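Local coordinates for protein ten1 (Schizosaccharomyces pombe, PDB 3K0X) that is required for telomere maintenance, interacts with Stn1 and folds as an OB barrel related to the single-stranded DNA-binding protein RPA, at residues I7-I12 with S42-D47; G33-I38 with E61-V66. All coordinates share one frame; numbering follows the deposited sequence.

Contact 1: residues I7-I12 with S42-D47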
ATOM      1  N   ILE A   7      -6.122  -5.905  -0.283  1.00 16.51           N
ATOM      2  CA  ILE A   7      -6.710  -5.392  -1.480  1.00 14.56           C
ATOM      3  C   ILE A   7      -5.681  -4.783  -2.395  1.00 12.10           C
ATOM      4  O   ILE A   7      -4.510  -4.654  -2.030  1.00 14.14           O
ATOM      5  CB  ILE A   7      -7.801  -4.264  -1.162  1.00 15.80           C
ATOM      6  CG1 ILE A   7      -7.190  -3.050  -0.489  1.00 16.55           C
ATOM      7  CG2 ILE A   7      -8.784  -4.731  -0.232  1.00 14.88           C
ATOM      8  CD1 ILE A   7      -5.959  -3.337   0.236  1.00 24.19           C
ATOM      9  N   PHE A   8      -6.123  -4.405  -3.590  1.00 10.71           N
ATOM     10  CA  PHE A   8      -5.227  -3.718  -4.517  1.00  9.39           C
ATOM     11  C   PHE A   8      -5.417  -2.216  -4.281  1.00  9.99           C
ATOM     12  O   PHE A   8      -6.476  -1.735  -3.770  1.00  9.53           O
ATOM     13  CB  PHE A   8      -5.626  -4.030  -5.976  1.00 10.36           C
ATOM     14  CG  PHE A   8      -5.506  -5.500  -6.305  1.00  9.62           C
ATOM     15  CD1 PHE A   8      -4.266  -6.140  -6.191  1.00 10.90           C
ATOM     16  CD2 PHE A   8      -6.627  -6.233  -6.720  1.00  9.95           C
ATOM     17  CE1 PHE A   8      -4.121  -7.481  -6.487  1.00 11.57           C
ATOM     18  CE2 PHE A   8      -6.528  -7.614  -7.031  1.00 11.99           C
ATOM     19  CZ  PHE A   8      -5.285  -8.252  -6.926  1.00 11.98           C
ATOM     20  N   ILE A   9      -4.382  -1.458  -4.635  1.00 11.02           N
ATOM     21  CA  ILE A   9      -4.549   0.004  -4.486  1.00  9.89           C
ATOM     22  C   ILE A   9      -5.794   0.493  -5.223  1.00  9.97           C
ATOM     23  O   ILE A   9      -6.464   1.420  -4.782  1.00 10.40           O
ATOM     24  CB  ILE A   9      -3.284   0.726  -5.029  1.00  8.48           C
ATOM     25  CG1 ILE A   9      -2.156   0.498  -4.017  1.00  9.38           C
ATOM     26  CG2 ILE A   9      -3.569   2.253  -5.387  1.00  9.35           C
ATOM     27  CD1 ILE A   9      -0.793   1.151  -4.531  1.00 24.19           C
ATOM     28  N   ASN A  10      -6.148  -0.120  -6.348  1.00  8.62           N
ATOM     29  CA  ASN A  10      -7.328   0.363  -7.061  1.00 10.35           C
ATOM     30  C   ASN A  10      -8.692   0.047  -6.406  1.00 11.47           C
ATOM     31  O   ASN A  10      -9.753   0.466  -6.949  1.00 12.28           O
ATOM     32  CB  ASN A  10      -7.317  -0.073  -8.521  1.00 13.21           C
ATOM     33  CG  ASN A  10      -7.541  -1.564  -8.720  1.00 13.62           C
ATOM     34  OD1 ASN A  10      -7.951  -2.309  -7.842  1.00 17.52           O
ATOM     35  ND2 ASN A  10      -7.300  -1.992  -9.962  1.00 12.00           N
ATOM     36  N   GLN A  11      -8.645  -0.615  -5.249  1.00 13.31           N
ATOM     37  CA  GLN A  11      -9.843  -0.903  -4.455  1.00 14.29           C
ATOM     38  C   GLN A  11      -9.929  -0.027  -3.192  1.00 14.96           C
ATOM     39  O   GLN A  11     -10.928  -0.063  -2.465  1.00 14.46           O
ATOM     40  CB  GLN A  11      -9.821  -2.376  -4.034  1.00 13.93           C
ATOM     41  CG  GLN A  11      -9.976  -3.311  -5.235  1.00 13.69           C
ATOM     42  CD  GLN A  11      -9.736  -4.756  -4.920  1.00 15.66           C
ATOM     43  OE1 GLN A  11      -8.873  -5.108  -4.116  1.00 13.35           O
ATOM     44  NE2 GLN A  11     -10.523  -5.638  -5.590  1.00 18.78           N
ATOM     45  N   ILE A  12      -8.852   0.704  -2.888  1.00 13.24           N
ATOM     46  CA  ILE A  12      -8.835   1.545  -1.667  1.00 13.20           C
ATOM     47  C   ILE A  12     -10.068   2.491  -1.632  1.00 14.94           C
ATOM     48  O   ILE A  12     -10.716   2.642  -0.563  1.00 15.45           O
ATOM     49  CB  ILE A  12      -7.518   2.458  -1.606  1.00 12.03           C
ATOM     50  CG1 ILE A  12      -6.205   1.649  -1.376  1.00 12.25           C
ATOM     51  CG2 ILE A  12      -7.596   3.413  -0.415  1.00 14.43           C
ATOM     52  CD1 ILE A  12      -6.393   0.298  -1.006  1.00 24.19           C
ATOM     53  N   SER A  42      -3.314   3.023 -10.998  1.00 13.53           N
ATOM     54  CA  SER A  42      -3.923   3.522  -9.755  1.00 12.57           C
ATOM     55  C   SER A  42      -2.836   3.970  -8.785  1.00 11.68           C
ATOM     56  O   SER A  42      -1.739   3.408  -8.759  1.00 12.55           O
ATOM     57  CB  SER A  42      -4.736   2.377  -9.137  1.00 14.35           C
ATOM     58  OG  SER A  42      -5.464   1.719 -10.229  1.00 22.93           O
ATOM     59  N   SER A  43      -3.176   4.949  -7.974  1.00 10.63           N
ATOM     60  CA  SER A  43      -2.172   5.429  -7.054  1.00 10.27           C
ATOM     61  C   SER A  43      -2.818   5.776  -5.721  1.00 10.56           C
ATOM     62  O   SER A  43      -4.034   5.899  -5.628  1.00 11.65           O
ATOM     63  CB  SER A  43      -1.495   6.673  -7.643  1.00 13.04           C
ATOM     64  OG  SER A  43      -2.448   7.679  -7.760  1.00 17.48           O
ATOM     65  N   VAL A  44      -1.980   5.898  -4.684  1.00 11.45           N
ATOM     66  CA  VAL A  44      -2.502   6.287  -3.354  1.00 12.54           C
ATOM     67  C   VAL A  44      -1.387   7.113  -2.657  1.00 11.68           C
ATOM     68  O   VAL A  44      -0.192   6.842  -2.831  1.00 11.67           O
ATOM     69  CB  VAL A  44      -2.928   5.037  -2.520  1.00 12.73           C
ATOM     70  CG1 VAL A  44      -1.716   4.090  -2.226  1.00 13.05           C
ATOM     71  CG2 VAL A  44      -3.686   5.493  -1.206  1.00 15.03           C
ATOM     72  N   THR A  45      -1.786   8.149  -1.912  1.00 11.87           N
ATOM     73  CA  THR A  45      -0.770   8.994  -1.195  1.00 11.97           C
ATOM     74  C   THR A  45      -0.732   8.402   0.226  1.00 11.32           C
ATOM     75  O   THR A  45      -1.786   8.250   0.874  1.00 10.79           O
ATOM     76  CB  THR A  45      -1.260  10.451  -1.156  1.00 17.58           C
ATOM     77  OG1 THR A  45      -1.184  10.989  -2.472  1.00 19.96           O
ATOM     78  CG2 THR A  45      -0.399  11.279  -0.132  1.00 17.87           C
ATOM     79  N   CYS A  46       0.451   8.017   0.711  1.00 13.12           N
ATOM     80  CA  CYS A  46       0.524   7.361   2.042  1.00 12.75           C
ATOM     81  C   CYS A  46       1.262   8.274   2.980  1.00 14.40           C
ATOM     82  O   CYS A  46       2.379   8.733   2.671  1.00 13.02           O
ATOM     83  CB  CYS A  46       1.285   6.009   1.968  1.00 14.40           C
ATOM     84  SG  CYS A  46       0.446   4.814   0.824  1.00 14.70           S
ATOM     85  N   ASP A  47       0.631   8.511   4.119  1.00 13.79           N
ATOM     86  CA  ASP A  47       1.189   9.438   5.102  1.00 15.34           C
ATOM     87  C   ASP A  47       1.999   8.607   6.104  1.00 15.14           C
ATOM     88  O   ASP A  47       1.431   7.859   6.889  1.00 13.83           O
ATOM     89  CB  ASP A  47      -0.023  10.191   5.781  1.00 16.36           C
ATOM     90  CG  ASP A  47       0.422  11.275   6.748  1.00 18.41           C
ATOM     91  OD1 ASP A  47       1.450  11.065   7.381  1.00 16.20           O
ATOM     92  OD2 ASP A  47      -0.257  12.320   6.865  1.00 19.82           O
TER
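The turn that brings I9 and N10 against S42 is held by a nearly straight hydrogen bond from F8 N to Q11 OE1, 2.9 Å long with 171° at the hydrogen. The donor stands 29° out of the Q11 carbonyl plane. The same two residues are bonded the other way through the backbone, Q11 N to F8 O, and I12 N to I9 O follows, so two overlapping i to i+3 turns fix the loop and present I9 and I12 on its inner side. Q11 NE2 is in turn bonded to Q99 of helix 88-100, which F8 also touches.

No hydrogen bond crosses to strand 42-47; the contact is made by packing. At the outer edge the hydroxyl S42 OG rests against N10 CB at 3.1 Å, a close packing contact rather than a bond. Deeper in, I9 divides its two branches. With chi1 at -73°, CG1 lies beside the backbone N and CG2 opposite it; CG2 then settles against the backbone at S43 C, 3.6 Å away, while CD1 at the end of the other branch meets V44 CG1 at 3.8 Å. The I9 and V44 side chains cross obliquely. I12 makes a looser contact, CG2 to V44 CG2 at 4.5 Å.

F23 of strand 20-31 touches I9, I12 and V44, and V75 of strand 74-82 touches the last two. The loop between strands 5-6 and 20-31 thus sets I9 and I12 against the apolar interior of the closed five-stranded OB barrel.

Contact 2: residues G33-I38 with E61-V66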
ATOM      1  N   GLY A  33       7.792  13.102   4.388  1.00 15.54           N
ATOM      2  CA  GLY A  33       6.758  12.364   5.087  1.00 16.40           C
ATOM      3  C   GLY A  33       5.664  11.802   4.212  1.00 15.99           C
ATOM      4  O   GLY A  33       4.721  11.223   4.735  1.00 17.16           O
ATOM      5  N   ILE A  34       5.786  11.970   2.903  1.00 14.88           N
ATOM      6  CA  ILE A  34       4.707  11.465   2.036  1.00 14.52           C
ATOM      7  C   ILE A  34       5.294  10.422   1.093  1.00 13.54           C
ATOM      8  O   ILE A  34       6.266  10.706   0.407  1.00 13.47           O
ATOM      9  CB  ILE A  34       4.098  12.588   1.190  1.00 13.68           C
ATOM     10  CG1 ILE A  34       3.359  13.565   2.100  1.00 15.69           C
ATOM     11  CG2 ILE A  34       3.026  11.985   0.166  1.00 14.61           C
ATOM     12  CD1 ILE A  34       2.112  12.917   2.796  1.00 24.19           C
ATOM     13  N   LEU A  35       4.616   9.280   0.999  1.00 12.96           N
ATOM     14  CA  LEU A  35       5.055   8.188   0.157  1.00 12.46           C
ATOM     15  C   LEU A  35       3.972   8.052  -0.871  1.00 13.34           C
ATOM     16  O   LEU A  35       2.826   7.727  -0.499  1.00 12.50           O
ATOM     17  CB  LEU A  35       5.112   6.943   1.001  1.00 15.18           C
ATOM     18  CG  LEU A  35       5.390   5.593   0.353  1.00 16.02           C
ATOM     19  CD1 LEU A  35       6.825   5.666  -0.229  1.00 18.61           C
ATOM     20  CD2 LEU A  35       5.306   4.458   1.393  1.00 15.96           C
ATOM     21  N   ARG A  36       4.306   8.337  -2.137  1.00 11.96           N
ATOM     22  CA  ARG A  36       3.339   8.205  -3.228  1.00 13.77           C
ATOM     23  C   ARG A  36       3.578   6.841  -3.881  1.00 13.30           C
ATOM     24  O   ARG A  36       4.674   6.579  -4.406  1.00 10.42           O
ATOM     25  CB  ARG A  36       3.535   9.355  -4.218  1.00 31.25           C
ATOM     26  CG  ARG A  36       2.869  10.648  -3.712  1.00 38.04           C
ATOM     27  CD  ARG A  36       3.493  11.877  -4.320  1.00 43.62           C
ATOM     28  NE  ARG A  36       3.436  11.850  -5.779  1.00 48.21           N
ATOM     29  CZ  ARG A  36       4.398  12.316  -6.567  1.00 50.20           C
ATOM     30  NH1 ARG A  36       5.504  12.841  -6.049  1.00 52.11           N
ATOM     31  NH2 ARG A  36       4.248  12.272  -7.876  1.00 49.10           N
ATOM     32  N   LEU A  37       2.525   5.997  -3.795  1.00 13.03           N
ATOM     33  CA  LEU A  37       2.573   4.623  -4.301  1.00 13.21           C
ATOM     34  C   LEU A  37       1.692   4.403  -5.496  1.00 11.77           C
ATOM     35  O   LEU A  37       0.580   4.885  -5.517  1.00  9.68           O
ATOM     36  CB  LEU A  37       2.139   3.693  -3.168  1.00 16.86           C
ATOM     37  CG  LEU A  37       3.153   2.729  -2.557  1.00 22.62           C
ATOM     38  CD1 LEU A  37       4.591   3.302  -2.503  1.00 20.90           C
ATOM     39  CD2 LEU A  37       2.639   2.255  -1.235  1.00 20.87           C
ATOM     40  N   ILE A  38       2.174   3.589  -6.450  1.00 10.86           N
ATOM     41  CA  ILE A  38       1.428   3.377  -7.690  1.00  9.98           C
ATOM     42  C   ILE A  38       1.380   1.871  -7.991  1.00  9.91           C
ATOM     43  O   ILE A  38       2.334   1.148  -7.699  1.00  9.05           O
ATOM     44  CB  ILE A  38       2.205   4.068  -8.939  1.00 18.65           C
ATOM     45  CG1 ILE A  38       2.169   5.609  -8.864  1.00 21.01           C
ATOM     46  CG2 ILE A  38       1.426   3.825 -10.266  1.00 19.03           C
ATOM     47  CD1 ILE A  38       2.686   6.231  -7.665  1.00 24.19           C
ATOM     48  N   GLU A  61      10.915   0.967  -5.683  1.00 19.17           N
ATOM     49  CA  GLU A  61      10.830  -0.368  -5.125  1.00 17.71           C
ATOM     50  C   GLU A  61       9.362  -0.640  -4.725  1.00 14.68           C
ATOM     51  O   GLU A  61       8.562   0.272  -4.564  1.00 13.49           O
ATOM     52  CB  GLU A  61      11.745  -0.573  -3.933  1.00 25.42           C
ATOM     53  CG  GLU A  61      11.322   0.119  -2.710  1.00 28.90           C
ATOM     54  CD  GLU A  61      12.142  -0.267  -1.492  1.00 32.50           C
ATOM     55  OE1 GLU A  61      12.198  -1.472  -1.138  1.00 35.49           O
ATOM     56  OE2 GLU A  61      12.692   0.653  -0.875  1.00 33.14           O
ATOM     57  N   TRP A  62       9.053  -1.910  -4.602  1.00 15.17           N
ATOM     58  CA  TRP A  62       7.727  -2.369  -4.245  1.00 14.88           C
ATOM     59  C   TRP A  62       7.641  -2.538  -2.732  1.00 14.93           C
ATOM     60  O   TRP A  62       8.535  -3.129  -2.116  1.00 17.53           O
ATOM     61  CB  TRP A  62       7.445  -3.709  -4.938  1.00 14.76           C
ATOM     62  CG  TRP A  62       7.145  -3.506  -6.397  1.00 16.17           C
ATOM     63  CD1 TRP A  62       8.031  -3.557  -7.443  1.00 18.73           C
ATOM     64  CD2 TRP A  62       5.857  -3.169  -6.973  1.00 16.13           C
ATOM     65  NE1 TRP A  62       7.379  -3.293  -8.629  1.00 18.42           N
ATOM     66  CE2 TRP A  62       6.067  -3.054  -8.382  1.00 17.29           C
ATOM     67  CE3 TRP A  62       4.565  -2.961  -6.433  1.00 15.96           C
ATOM     68  CZ2 TRP A  62       5.014  -2.740  -9.279  1.00 16.80           C
ATOM     69  CZ3 TRP A  62       3.513  -2.641  -7.332  1.00 16.07           C
ATOM     70  CH2 TRP A  62       3.757  -2.540  -8.745  1.00 17.52           C
ATOM     71  N   LEU A  63       6.585  -2.004  -2.142  1.00 13.43           N
ATOM     72  CA  LEU A  63       6.386  -2.104  -0.688  1.00 12.13           C
ATOM     73  C   LEU A  63       4.995  -2.615  -0.333  1.00 12.89           C
ATOM     74  O   LEU A  63       4.025  -2.344  -1.055  1.00 12.85           O
ATOM     75  CB  LEU A  63       6.532  -0.699  -0.067  1.00 13.50           C
ATOM     76  CG  LEU A  63       7.814   0.095  -0.257  1.00 12.64           C
ATOM     77  CD1 LEU A  63       7.659   1.499   0.424  1.00 13.12           C
ATOM     78  CD2 LEU A  63       8.944  -0.646   0.427  1.00 14.94           C
ATOM     79  N   ASN A  64       4.923  -3.331   0.794  1.00 13.55           N
ATOM     80  CA  ASN A  64       3.692  -3.828   1.388  1.00 16.07           C
ATOM     81  C   ASN A  64       3.359  -2.815   2.495  1.00 15.71           C
ATOM     82  O   ASN A  64       4.175  -2.571   3.394  1.00 14.84           O
ATOM     83  CB  ASN A  64       3.902  -5.206   2.029  1.00 24.03           C
ATOM     84  CG  ASN A  64       4.083  -6.295   0.991  1.00 27.22           C
ATOM     85  OD1 ASN A  64       5.190  -6.839   0.834  1.00 30.25           O
ATOM     86  ND2 ASN A  64       3.023  -6.593   0.255  1.00 26.46           N
ATOM     87  N   ILE A  65       2.162  -2.270   2.448  1.00 15.07           N
ATOM     88  CA  ILE A  65       1.711  -1.239   3.408  1.00 15.04           C
ATOM     89  C   ILE A  65       0.546  -1.772   4.236  1.00 14.21           C
ATOM     90  O   ILE A  65      -0.358  -2.366   3.670  1.00 14.68           O
ATOM     91  CB  ILE A  65       1.090  -0.002   2.655  1.00 15.93           C
ATOM     92  CG1 ILE A  65       2.087   0.591   1.678  1.00 17.17           C
ATOM     93  CG2 ILE A  65       0.551   1.079   3.601  1.00 16.86           C
ATOM     94  CD1 ILE A  65       3.464   0.886   2.271  1.00 24.19           C
ATOM     95  N   VAL A  66       0.584  -1.570   5.550  1.00 16.39           N
ATOM     96  CA  VAL A  66      -0.623  -1.827   6.352  1.00 15.45           C
ATOM     97  C   VAL A  66      -0.975  -0.409   6.827  1.00 15.48           C
ATOM     98  O   VAL A  66      -0.079   0.314   7.251  1.00 17.35           O
ATOM     99  CB  VAL A  66      -0.367  -2.740   7.594  1.00 19.35           C
ATOM    100  CG1 VAL A  66      -1.624  -2.734   8.494  1.00 21.41           C
ATOM    101  CG2 VAL A  66      -0.075  -4.112   7.131  1.00 19.40           C
TER
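L35 and I65 meet because their first torsions send both chains into the space between their strands: L35 CG lies opposite its backbone N (chi1 173°), and I65 CG1 lies opposite its carbonyl carbon (chi1 -57°). The two then reach toward each other tip to tip, L35 CD2 to I65 CD1 at 4.1 Å. The same L35 methyl also meets L63 CD1 at 3.9 Å, the two leucine side chains passing at a slant, so one methyl serves two residues on alternate positions of strand 62-71.

L37 likewise points end-on at I65, and its CD2 comes to 3.4 Å from I65 CG1. This is tighter than normal carbon packing, and the exact closeness is best treated as doubtful. Near the end of the contact the W62 ring lies by a backbone oxygen, with CZ3 4.0 Å from I38 O.

The strands share no hydrogen bond. Their axes approach to 8.8 Å and run at 105°, a separation bridged mainly by side chains that meet in the interior. F23, on strand 20-31, touches I65, while I80 of strand 74-82 touches L63 and I65. Nearly orthogonal strands, joined through leucine and isoleucine across a buried interior, are what is expected of the small closed barrel of the OB fold.

How the contacts relate
The centres of contacts 1 and 2 lie 9 Å apart, joined through the neighbouring antiparallel strands 34-39 and 42-47, where C46 N to L35 O and V44 N to L37 O are probable backbone hydrogen bonds. Along the chain their segments alternate: 7-12, 33-38, 42-47, then 61-66. Contact 1 sets the loop before strand 20-31 against strand 42-47, whereas contact 2 spans the interior between strands 34-39 and 62-71. L37 of contact 2 touches both I9 and V44, making the apolar interior continuous. Strand 42-47 pairs in parallel with 74-82, completing the closed OB topology of this telomere-capping protein.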